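Long-range contacts in N-acetylglucosamine-specific lectin (PDB 6M5M), which probably recognises carbohydrates carrying N-acetylglucosamine through a calcium-containing C-type lectin domain: residues Y86-G91 against C124-N129; R117-E122 against D139-V144. All coordinates share one frame; numbering follows the deposited sequence.

Contact 1: residues Y86-G91 against C124-N129; sequences YYWIGG and CMDYLN. With NAG (2-acetamido-2-deoxy-beta-D-glucopyranose), chain D.
Strands 86-89 and 124-129 run antiparallel, their axes 153° apart in direction and 4.4 Å at closest approach, as central neighbours in the four-stranded sheet of the C-type lectin fold that carries part of the sugar site. Tyr87 and Tyr127 form a hydrogen-bonded pair, joined both ways between backbone N and O, and flanked by the non-hydrogen-bonded pairs Tyr86-Leu128 and Trp88-Asp126. Beyond them Ile89 N donates almost straight to Met125 O (3.0 Å), and Met125 N reaches Gly91 O after the chain has turned its corner in an inverse gamma turn at Gly90. The sheet's two faces do different work. Tyr87 and Tyr127 share one, where Tyr127 packs on Ile74 and Ile78 of helix 68-78 and its hydroxyl hydrogen-bonds to Asp71 and Trp137; Ile89 CG2 meets the Tyr127 ring edge at CD2 (3.8 Å). On the other side the sugar is received. The Trp88 ring crosses Asp126 obliquely, yet ring and carboxylate planes are only 17° apart, with CE3 3.5 Å from Asp126 CB; Cys124 SG approaches the same ring obliquely. Asp126 OD2 lies 2.4 Å from N-acetylglucosamine O7. Tyr86 CG sits between the backbone N and carbonyl carbon (chi1 58°), which turns one ring face to the acetamido methyl. There C8 is centred over the ring in a CH-pi arrangement, 3.8 Å above its plane.

Contact 2: residues R117-E122 against D139-V144; sequences RPDADE and DHQDCV. With CA (calcium ion), chain E; NAG (2-acetamido-2-deoxy-beta-D-glucopyranose), chain D.
Asp119 and Asp139 present their carboxylates to one calcium ion with planes 82° apart, in the calcium and sugar site of a C-type lectin domain. Asp119 OD1 and Asp139 OD2 stand just 2.9 Å from each other, a closeness that the shared cation would be expected to make tolerable. Asp139 also gives its backbone O to the metal, so one residue supplies two ligands; Gln141 OE1 and three waters complete the seven. Bent at chi2 (54°), the Gln141 chain brings its amide back to the ion, OE1 binding calcium at 2.4 Å. The other end of that amide is held twice: NE2 donates to the anti lone pair of Asp139 OD2 and, from above the carbonyl plane, to Asp121 O at 2.9 Å. Arg117 crosses Asp139 at about a right angle, and one face of its guanidinium lies under Asp119 OD2, a charge contact to which no N-H points, while NE hydrogen-bonds to Asn138 OD1. N-acetylglucosamine meets calcium through water: water 1 donates to Asp119 OD2 and shares a hydrogen bond with sugar O4, water 2 one with O3. Direct hydrogen bonds come from Asn138 ND2, outside the two segments, from His140, whose ND1 pairs with O3 at 2.8 Å, and from Arg117 NH2, which donates to O6 at 2.9 Å, with O6 at the guanidinium edge.

How the contacts relate
From the N terminus, strand 86-94 comes first, followed by strand 99-102 and the long loop carrying 117-122; strand 124-130 then returns to pair with the first, so that contact 1 closes a loop of 32 residues. Contact 2 closes a shorter one of 16, in which strand 124-130 and much of strand 136-140 lie. Because the segments alternate along the chain, the two loops cross. Contact 1 thus ties together the middle of the sheet, and contact 2 joins the long loop to edge strand 136-140 and the turn that follows it. The Cys124-Cys143 disulfide links them directly, as does packing of Trp88 on His140, and both contacts touch the same sugar.

Contact 1: residues Y86-G91 against C124-N129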
loop_
_atom_site.group_PDB
_atom_site.type_symbol
_atom_site.label_atom_id
_atom_site.label_comp_id
_atom_site.label_asym_id
_atom_site.label_seq_id
_atom_site.Cartn_x
_atom_site.Cartn_y
_atom_site.Cartn_z
ATOM N N TYR A 86 13.219 -20.540 5.530
ATOM C CA TYR A 86 13.832 -19.175 5.586
ATOM C C TYR A 86 13.867 -18.493 4.221
ATOM O O TYR A 86 14.031 -19.093 3.126
ATOM C CB TYR A 86 15.239 -19.183 6.226
ATOM C CG TYR A 86 16.258 -20.063 5.547
ATOM C CD1 TYR A 86 17.089 -19.606 4.532
ATOM C CD2 TYR A 86 16.448 -21.368 5.941
ATOM C CE1 TYR A 86 18.062 -20.395 3.932
ATOM C CE2 TYR A 86 17.414 -22.170 5.357
ATOM C CZ TYR A 86 18.212 -21.713 4.318
ATOM O OH TYR A 86 19.143 -22.540 3.743
ATOM N N TYR A 87 13.669 -17.180 4.266
ATOM C CA TYR A 87 13.640 -16.293 3.097
ATOM C C TYR A 87 14.514 -15.081 3.414
ATOM O O TYR A 87 14.325 -14.467 4.491
ATOM C CB TYR A 87 12.211 -15.833 2.818
ATOM C CG TYR A 87 11.290 -16.838 2.170
ATOM C CD1 TYR A 87 10.687 -17.848 2.896
ATOM C CD2 TYR A 87 10.896 -16.679 0.856
ATOM C CE1 TYR A 87 9.763 -18.707 2.305
ATOM C CE2 TYR A 87 9.986 -17.541 0.243
ATOM C CZ TYR A 87 9.400 -18.558 0.985
ATOM O OH TYR A 87 8.494 -19.435 0.427
ATOM N N TRP A 88 15.418 -14.748 2.499
ATOM C CA TRP A 88 16.289 -13.554 2.627
ATOM C C TRP A 88 15.487 -12.265 2.427
ATOM O O TRP A 88 14.746 -12.116 1.430
ATOM C CB TRP A 88 17.477 -13.669 1.678
ATOM C CG TRP A 88 18.394 -14.802 1.989
ATOM C CD1 TRP A 88 18.825 -15.763 1.140
ATOM C CD2 TRP A 88 19.105 -15.014 3.207
ATOM N NE1 TRP A 88 19.717 -16.582 1.746
ATOM C CE2 TRP A 88 19.896 -16.161 3.025
ATOM C CE3 TRP A 88 19.106 -14.374 4.441
ATOM C CZ2 TRP A 88 20.704 -16.646 4.046
ATOM C CZ3 TRP A 88 19.937 -14.820 5.431
ATOM C CH2 TRP A 88 20.723 -15.947 5.234
ATOM N N ILE A 89 15.778 -11.263 3.276
ATOM C CA ILE A 89 15.160 -9.916 3.135
ATOM C C ILE A 89 16.240 -8.819 3.210
ATOM O O ILE A 89 17.392 -9.151 3.442
ATOM C CB ILE A 89 14.053 -9.715 4.161
ATOM C CG1 ILE A 89 14.558 -9.831 5.590
ATOM C CG2 ILE A 89 12.927 -10.691 3.863
ATOM C CD1 ILE A 89 13.566 -9.357 6.571
ATOM N N GLY A 90 15.841 -7.575 2.958
ATOM C CA GLY A 90 16.798 -6.481 2.704
ATOM C C GLY A 90 17.217 -5.762 3.971
ATOM O O GLY A 90 17.139 -4.524 4.001
ATOM N N GLY A 91 17.677 -6.506 4.968
ATOM C CA GLY A 91 18.265 -5.983 6.215
ATOM C C GLY A 91 19.640 -6.583 6.476
ATOM O O GLY A 91 19.829 -7.801 6.259
ATOM N N CYS A 124 23.101 -10.912 8.124
ATOM C CA CYS A 124 22.025 -10.505 7.186
ATOM C C CYS A 124 20.734 -11.114 7.728
ATOM O O CYS A 124 20.830 -12.105 8.465
ATOM C CB CYS A 124 22.287 -10.955 5.763
ATOM S SG CYS A 124 23.076 -12.577 5.663
ATOM N N MET A 125 19.585 -10.570 7.343
ATOM C CA MET A 125 18.289 -10.941 7.961
ATOM C C MET A 125 17.487 -11.846 7.007
ATOM O O MET A 125 17.453 -11.622 5.769
ATOM C CB MET A 125 17.482 -9.680 8.299
ATOM C CG MET A 125 18.323 -8.608 8.986
ATOM S SD MET A 125 17.461 -7.008 9.339
ATOM C CE MET A 125 15.955 -7.608 10.117
ATOM N N ASP A 126 16.769 -12.757 7.624
ATOM C CA ASP A 126 15.841 -13.630 6.891
ATOM C C ASP A 126 14.586 -13.827 7.732
ATOM O O ASP A 126 14.627 -13.571 8.921
ATOM C CB ASP A 126 16.465 -14.992 6.575
ATOM C CG ASP A 126 17.014 -15.764 7.759
ATOM O OD1 ASP A 126 16.997 -15.250 8.837
ATOM O OD2 ASP A 126 17.457 -16.878 7.557
ATOM N N TYR A 127 13.476 -14.112 7.067
ATOM C CA TYR A 127 12.335 -14.671 7.826
ATOM C C TYR A 127 12.739 -16.130 8.050
ATOM O O TYR A 127 13.294 -16.730 7.159
ATOM C CB TYR A 127 11.017 -14.519 7.069
ATOM C CG TYR A 127 10.314 -13.216 7.320
ATOM C CD1 TYR A 127 9.434 -13.066 8.369
ATOM C CD2 TYR A 127 10.535 -12.128 6.510
ATOM C CE1 TYR A 127 8.783 -11.872 8.606
ATOM C CE2 TYR A 127 9.886 -10.930 6.726
ATOM C CZ TYR A 127 9.008 -10.798 7.777
ATOM O OH TYR A 127 8.381 -9.617 7.996
ATOM N N LEU A 128 12.483 -16.632 9.244
ATOM C CA LEU A 128 12.864 -17.970 9.739
ATOM C C LEU A 128 11.656 -18.617 10.418
ATOM O O LEU A 128 11.006 -17.961 11.284
ATOM C CB LEU A 128 14.034 -17.849 10.721
ATOM C CG LEU A 128 14.491 -19.169 11.335
ATOM C CD1 LEU A 128 15.055 -20.089 10.273
ATOM C CD2 LEU A 128 15.510 -18.952 12.443
ATOM N N ASN A 129 11.318 -19.831 9.974
ATOM C CA ASN A 129 10.296 -20.678 10.634
ATOM C C ASN A 129 11.001 -21.878 11.286
ATOM O O ASN A 129 11.157 -22.908 10.606
ATOM C CB ASN A 129 9.218 -21.085 9.629
ATOM C CG ASN A 129 8.147 -21.882 10.336
ATOM O OD1 ASN A 129 7.755 -21.516 11.437
ATOM N ND2 ASN A 129 7.624 -22.909 9.692
HETATM C C1 NAG D . 19.248 -21.423 11.963
HETATM C C2 NAG D . 19.245 -20.138 11.166
HETATM C C3 NAG D . 20.336 -19.542 12.071
HETATM C C4 NAG D . 19.809 -19.499 13.464
HETATM C C5 NAG D . 19.192 -20.816 13.955
HETATM C C6 NAG D . 18.582 -20.594 15.313
HETATM C C7 NAG D . 19.229 -19.396 8.868
HETATM C C8 NAG D . 19.740 -19.671 7.536
HETATM N N2 NAG D . 19.597 -20.309 9.793
HETATM O O1 NAG D . 19.515 -22.613 11.351
HETATM O O3 NAG D . 20.747 -18.238 11.720
HETATM O O4 NAG D . 20.835 -19.141 14.432
HETATM O O5 NAG D . 18.267 -21.317 12.952
HETATM O O6 NAG D . 17.443 -19.779 15.158
HETATM O O7 NAG D . 18.517 -18.411 9.081
#

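Contact 2: residues R117-E122 against D139-V144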
loop_
_atom_site.group_PDB
_atom_site.type_symbol
_atom_site.label_atom_id
_atom_site.label_comp_id
_atom_site.label_asym_id
_atom_site.label_seq_id
_atom_site.Cartn_x
_atom_site.Cartn_y
_atom_site.Cartn_z
ATOM N N ARG A 117 16.471 -12.033 19.059
ATOM C CA ARG A 117 17.155 -11.731 17.783
ATOM C C ARG A 117 17.246 -10.216 17.624
ATOM O O ARG A 117 16.288 -9.553 17.977
ATOM C CB ARG A 117 16.427 -12.410 16.625
ATOM C CG ARG A 117 16.429 -13.925 16.728
ATOM C CD ARG A 117 17.820 -14.509 16.631
ATOM N NE ARG A 117 17.831 -15.951 16.566
ATOM C CZ ARG A 117 17.896 -16.730 17.619
ATOM N NH1 ARG A 117 17.960 -16.196 18.816
ATOM N NH2 ARG A 117 17.895 -18.035 17.486
ATOM N N PRO A 118 18.361 -9.641 17.133
ATOM C CA PRO A 118 19.493 -10.391 16.600
ATOM C C PRO A 118 20.418 -10.871 17.723
ATOM O O PRO A 118 20.587 -10.170 18.670
ATOM C CB PRO A 118 20.213 -9.315 15.795
ATOM C CG PRO A 118 20.042 -8.112 16.648
ATOM C CD PRO A 118 18.605 -8.214 17.088
ATOM N N ASP A 119 20.975 -12.068 17.562
ATOM C CA ASP A 119 21.807 -12.704 18.623
ATOM C C ASP A 119 23.301 -12.463 18.367
ATOM O O ASP A 119 24.114 -12.937 19.179
ATOM C CB ASP A 119 21.494 -14.195 18.752
ATOM C CG ASP A 119 21.645 -14.982 17.460
ATOM O OD1 ASP A 119 22.370 -14.526 16.573
ATOM O OD2 ASP A 119 21.040 -16.050 17.371
ATOM N N ALA A 120 23.648 -11.728 17.306
ATOM C CA ALA A 120 25.043 -11.406 16.935
ATOM C C ALA A 120 25.066 -10.364 15.815
ATOM O O ALA A 120 24.089 -10.266 15.051
ATOM C CB ALA A 120 25.773 -12.657 16.507
ATOM N N ASP A 121 26.178 -9.644 15.706
ATOM C CA ASP A 121 26.397 -8.554 14.722
ATOM C C ASP A 121 26.904 -9.141 13.394
ATOM O O ASP A 121 27.013 -10.383 13.268
ATOM C CB ASP A 121 27.350 -7.519 15.325
ATOM C CG ASP A 121 27.004 -7.148 16.762
ATOM O OD1 ASP A 121 25.877 -6.668 17.009
ATOM O OD2 ASP A 121 27.854 -7.366 17.630
ATOM N N GLU A 122 27.199 -8.273 12.422
ATOM C CA GLU A 122 27.723 -8.641 11.084
ATOM C C GLU A 122 26.941 -9.829 10.494
ATOM O O GLU A 122 27.582 -10.764 9.941
ATOM C CB GLU A 122 29.218 -8.936 11.204
ATOM C CG GLU A 122 30.016 -7.717 11.633
ATOM C CD GLU A 122 31.394 -8.059 12.178
ATOM O OE1 GLU A 122 31.484 -8.950 13.055
ATOM O OE2 GLU A 122 32.370 -7.443 11.720
ATOM N N ASP A 139 18.887 -13.041 12.361
ATOM C CA ASP A 139 20.210 -12.662 11.816
ATOM C C ASP A 139 21.020 -13.942 11.624
ATOM O O ASP A 139 21.069 -14.759 12.593
ATOM C CB ASP A 139 20.956 -11.725 12.775
ATOM C CG ASP A 139 21.260 -12.363 14.123
ATOM O OD1 ASP A 139 20.299 -12.569 14.899
ATOM O OD2 ASP A 139 22.442 -12.703 14.338
ATOM N N HIS A 140 21.572 -14.110 10.427
ATOM C CA HIS A 140 22.486 -15.205 10.006
ATOM C C HIS A 140 23.868 -14.595 9.747
ATOM O O HIS A 140 23.896 -13.551 9.096
ATOM C CB HIS A 140 21.941 -15.914 8.734
ATOM C CG HIS A 140 22.576 -17.249 8.530
ATOM N ND1 HIS A 140 22.431 -18.264 9.498
ATOM C CD2 HIS A 140 23.380 -17.750 7.574
ATOM C CE1 HIS A 140 23.124 -19.307 9.118
ATOM N NE2 HIS A 140 23.673 -19.051 7.928
ATOM N N GLN A 141 24.965 -15.245 10.141
ATOM C CA GLN A 141 26.326 -14.646 10.016
ATOM C C GLN A 141 27.066 -15.174 8.778
ATOM O O GLN A 141 28.243 -14.815 8.620
ATOM C CB GLN A 141 27.107 -14.861 11.311
ATOM C CG GLN A 141 26.853 -13.786 12.369
ATOM C CD GLN A 141 25.391 -13.598 12.700
ATOM O OE1 GLN A 141 24.690 -14.549 13.042
ATOM N NE2 GLN A 141 24.924 -12.364 12.670
ATOM N N ASP A 142 26.405 -15.929 7.895
ATOM C CA ASP A 142 26.955 -16.299 6.561
ATOM C C ASP A 142 26.073 -15.664 5.493
ATOM O O ASP A 142 24.969 -16.240 5.128
ATOM C CB ASP A 142 27.116 -17.805 6.331
ATOM C CG ASP A 142 27.696 -18.183 4.969
ATOM O OD1 ASP A 142 27.947 -17.291 4.142
ATOM O OD2 ASP A 142 27.898 -19.378 4.731
ATOM N N CYS A 143 26.533 -14.514 4.998
ATOM C CA CYS A 143 25.788 -13.652 4.054
ATOM C C CYS A 143 26.167 -13.977 2.613
ATOM O O CYS A 143 25.632 -13.336 1.661
ATOM C CB CYS A 143 25.958 -12.216 4.532
ATOM S SG CYS A 143 25.135 -12.037 6.142
ATOM N N VAL A 144 27.020 -14.985 2.425
ATOM C CA VAL A 144 27.475 -15.450 1.086
ATOM C C VAL A 144 26.949 -16.865 0.717
ATOM O O VAL A 144 26.490 -17.070 -0.407
ATOM C CB VAL A 144 29.011 -15.450 1.095
ATOM C CG1 VAL A 144 29.543 -15.773 -0.284
ATOM C CG2 VAL A 144 29.554 -14.124 1.613
HETATM CA CA CA E . 22.692 -15.096 14.190
HETATM C C1 NAG D . 19.248 -21.423 11.963
HETATM C C2 NAG D . 19.245 -20.138 11.166
HETATM C C3 NAG D . 20.336 -19.542 12.071
HETATM C C4 NAG D . 19.809 -19.499 13.464
HETATM C C5 NAG D . 19.192 -20.816 13.955
HETATM C C6 NAG D . 18.582 -20.594 15.313
HETATM C C7 NAG D . 19.229 -19.396 8.868
HETATM C C8 NAG D . 19.740 -19.671 7.536
HETATM N N2 NAG D . 19.597 -20.309 9.793
HETATM O O1 NAG D . 19.515 -22.613 11.351
HETATM O O3 NAG D . 20.747 -18.238 11.720
HETATM O O4 NAG D . 20.835 -19.141 14.432
HETATM O O5 NAG D . 18.267 -21.317 12.952
HETATM O O6 NAG D . 17.443 -19.779 15.158
HETATM O O7 NAG D . 18.517 -18.411 9.081
HETATM O O HOH W 1 20.746 -16.443 14.712
HETATM O O HOH W 2 23.164 -17.081 12.844
HETATM O O HOH W 3 24.349 -15.765 15.512
#